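Beta-galactosidase (Bacillus circulans subsp. alkalophilus, PDB 3TTY) hydrolyses beta-galactosides, releasing galactose, which binds in a pocket of its TIM-barrel domain. Local coordinates at residues R30-A35 with E72-C77. Sequence-based numbering, arbitrary orientation.
Sequences RMFNLA and ENIYLC
Asn-33 and Glu-72 meet through a single direct hydrogen bond, ND2 of Asn-33 donating to OE1 of Glu-72 at 2.9 Å. The hydrogen bond is fairly straight, 155° at the hydrogen, and the acceptor lies close to the amide plane; the carboxylate, however, is met from above its own plane, the two flat groups being turned 60° apart. The other end of the same amide is used as well: a water, modelled rather close to OD1 of Asn-33, probably links it to the backbone O of Glu-72. Beside this polar pair the contact turns apolar, CD1 of Ile-74 resting at the edge of the Phe-32 ring, 4.1 Å from CD2. Together these pairs join helix 22-35, on the outside of the eight-stranded TIM barrel, to the turn that leads from helix 60-71 into barrel strand 75-79. The bend of Glu-72 at chi2 (-53°) turns its carboxylate so that OE1 meets Asn-33 while OE2 takes a salt bridge from Arg-68, which helps fix the group. With an alanine here, ND2 of Asn-33 would probably lose its acceptor and Arg-68 this counter-charge. Just beyond, Asn-73 closes helix 60-71 with a Schellman motif at positive phi, and Ile-74 also packs on Leu-69, while the ring of Phe-32 also meets that of Tyr-15 edge-to-face.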
loop_
_atom_site.group_PDB
_atom_site.type_symbol
_atom_site.label_atom_id
_atom_site.label_comp_id
_atom_site.label_asym_id
_atom_site.label_seq_id
_atom_site.Cartn_x
_atom_site.Cartn_y
_atom_site.Cartn_z
ATOM N N ARG A 30 -14.068 38.038 26.576
ATOM C CA ARG A 30 -13.593 39.334 26.115
ATOM C C ARG A 30 -13.317 39.286 24.610
ATOM O O ARG A 30 -13.775 40.146 23.866
ATOM C CB ARG A 30 -12.346 39.792 26.895
ATOM C CG ARG A 30 -11.814 41.159 26.453
ATOM C CD ARG A 30 -10.505 41.568 27.158
ATOM N NE ARG A 30 -9.376 40.752 26.710
ATOM C CZ ARG A 30 -8.728 40.939 25.563
ATOM N NH1 ARG A 30 -9.090 41.917 24.740
ATOM N NH2 ARG A 30 -7.724 40.141 25.235
ATOM N N MET A 31 -12.578 38.272 24.172
ATOM C CA MET A 31 -12.256 38.129 22.748
ATOM C C MET A 31 -13.471 37.757 21.875
ATOM O O MET A 31 -13.579 38.220 20.736
ATOM C CB MET A 31 -11.066 37.177 22.538
ATOM C CG MET A 31 -9.711 37.825 22.908
ATOM S SD MET A 31 -8.198 36.831 22.785
ATOM C CE MET A 31 -8.170 36.040 24.385
ATOM N N PHE A 32 -14.389 36.950 22.412
ATOM C CA PHE A 32 -15.609 36.595 21.675
ATOM C C PHE A 32 -16.417 37.864 21.377
ATOM O O PHE A 32 -16.975 38.012 20.294
ATOM C CB PHE A 32 -16.472 35.559 22.427
ATOM C CG PHE A 32 -15.823 34.184 22.563
ATOM C CD1 PHE A 32 -14.663 33.871 21.872
ATOM C CD2 PHE A 32 -16.383 33.216 23.390
ATOM C CE1 PHE A 32 -14.066 32.617 22.004
ATOM C CE2 PHE A 32 -15.795 31.961 23.526
ATOM C CZ PHE A 32 -14.636 31.660 22.830
ATOM N N ASN A 33 -16.473 38.782 22.337
ATOM C CA ASN A 33 -17.174 40.039 22.108
ATOM C C ASN A 33 -16.481 40.904 21.056
ATOM O O ASN A 33 -17.138 41.475 20.196
ATOM C CB ASN A 33 -17.383 40.802 23.424
ATOM C CG ASN A 33 -18.414 40.125 24.331
ATOM O OD1 ASN A 33 -19.495 39.724 23.879
ATOM N ND2 ASN A 33 -18.074 39.981 25.614
ATOM N N LEU A 34 -15.153 40.979 21.116
ATOM C CA LEU A 34 -14.381 41.663 20.085
ATOM C C LEU A 34 -14.668 41.113 18.693
ATOM O O LEU A 34 -14.719 41.865 17.722
ATOM C CB LEU A 34 -12.886 41.547 20.358
ATOM C CG LEU A 34 -12.362 42.306 21.575
ATOM C CD1 LEU A 34 -10.841 42.198 21.648
ATOM C CD2 LEU A 34 -12.799 43.764 21.508
ATOM N N ALA A 35 -14.839 39.797 18.594
ATOM C CA ALA A 35 -14.996 39.148 17.291
ATOM C C ALA A 35 -16.453 39.013 16.839
ATOM O O ALA A 35 -16.717 38.542 15.732
ATOM C CB ALA A 35 -14.297 37.789 17.274
ATOM N N GLU A 72 -22.873 36.884 28.959
ATOM C CA GLU A 72 -22.517 37.613 27.739
ATOM C C GLU A 72 -23.617 37.534 26.692
ATOM O O GLU A 72 -23.434 37.991 25.570
ATOM C CB GLU A 72 -21.235 37.049 27.127
ATOM C CG GLU A 72 -20.052 37.097 28.048
ATOM C CD GLU A 72 -19.847 38.481 28.594
ATOM O OE1 GLU A 72 -19.936 39.442 27.808
ATOM O OE2 GLU A 72 -19.626 38.615 29.808
ATOM N N ASN A 73 -24.748 36.936 27.050
ATOM C CA ASN A 73 -25.836 36.724 26.093
ATOM C C ASN A 73 -25.373 35.964 24.839
ATOM O O ASN A 73 -25.881 36.176 23.735
ATOM C CB ASN A 73 -26.537 38.048 25.730
ATOM C CG ASN A 73 -27.862 37.833 24.979
ATOM O OD1 ASN A 73 -28.141 38.508 23.982
ATOM N ND2 ASN A 73 -28.675 36.882 25.452
ATOM N N ILE A 74 -24.399 35.078 25.021
ATOM C CA ILE A 74 -24.002 34.157 23.967
ATOM C C ILE A 74 -24.929 32.948 24.004
ATOM O O ILE A 74 -25.243 32.432 25.077
ATOM C CB ILE A 74 -22.544 33.711 24.134
ATOM C CG1 ILE A 74 -21.606 34.888 23.868
ATOM C CG2 ILE A 74 -22.224 32.547 23.214
ATOM C CD1 ILE A 74 -20.148 34.602 24.190
ATOM N N TYR A 75 -25.383 32.521 22.831
ATOM C CA TYR A 75 -26.333 31.417 22.715
ATOM C C TYR A 75 -25.645 30.062 22.665
ATOM O O TYR A 75 -24.480 29.963 22.267
ATOM C CB TYR A 75 -27.215 31.608 21.483
ATOM C CG TYR A 75 -28.179 32.773 21.633
ATOM C CD1 TYR A 75 -29.282 32.681 22.481
ATOM C CD2 TYR A 75 -27.983 33.965 20.933
ATOM C CE1 TYR A 75 -30.168 33.744 22.626
ATOM C CE2 TYR A 75 -28.864 35.037 21.068
ATOM C CZ TYR A 75 -29.951 34.918 21.916
ATOM O OH TYR A 75 -30.826 35.970 22.058
ATOM N N LEU A 76 -26.380 29.021 23.050
ATOM C CA LEU A 76 -25.798 27.700 23.244
ATOM C C LEU A 76 -26.310 26.653 22.259
ATOM O O LEU A 76 -27.520 26.414 22.140
ATOM C CB LEU A 76 -26.021 27.236 24.677
ATOM C CG LEU A 76 -25.493 28.258 25.686
ATOM C CD1 LEU A 76 -26.008 27.990 27.090
ATOM C CD2 LEU A 76 -23.987 28.294 25.656
ATOM N N CYS A 77 -25.370 26.064 21.528
ATOM C CA CYS A 77 -25.619 24.837 20.804
ATOM C C CYS A 77 -25.105 23.708 21.712
ATOM O O CYS A 77 -23.906 23.438 21.760
ATOM C CB CYS A 77 -24.888 24.853 19.466
ATOM S SG CYS A 77 -25.208 23.397 18.471
HETATM O O HOH W 1 -21.839 40.381 24.558
#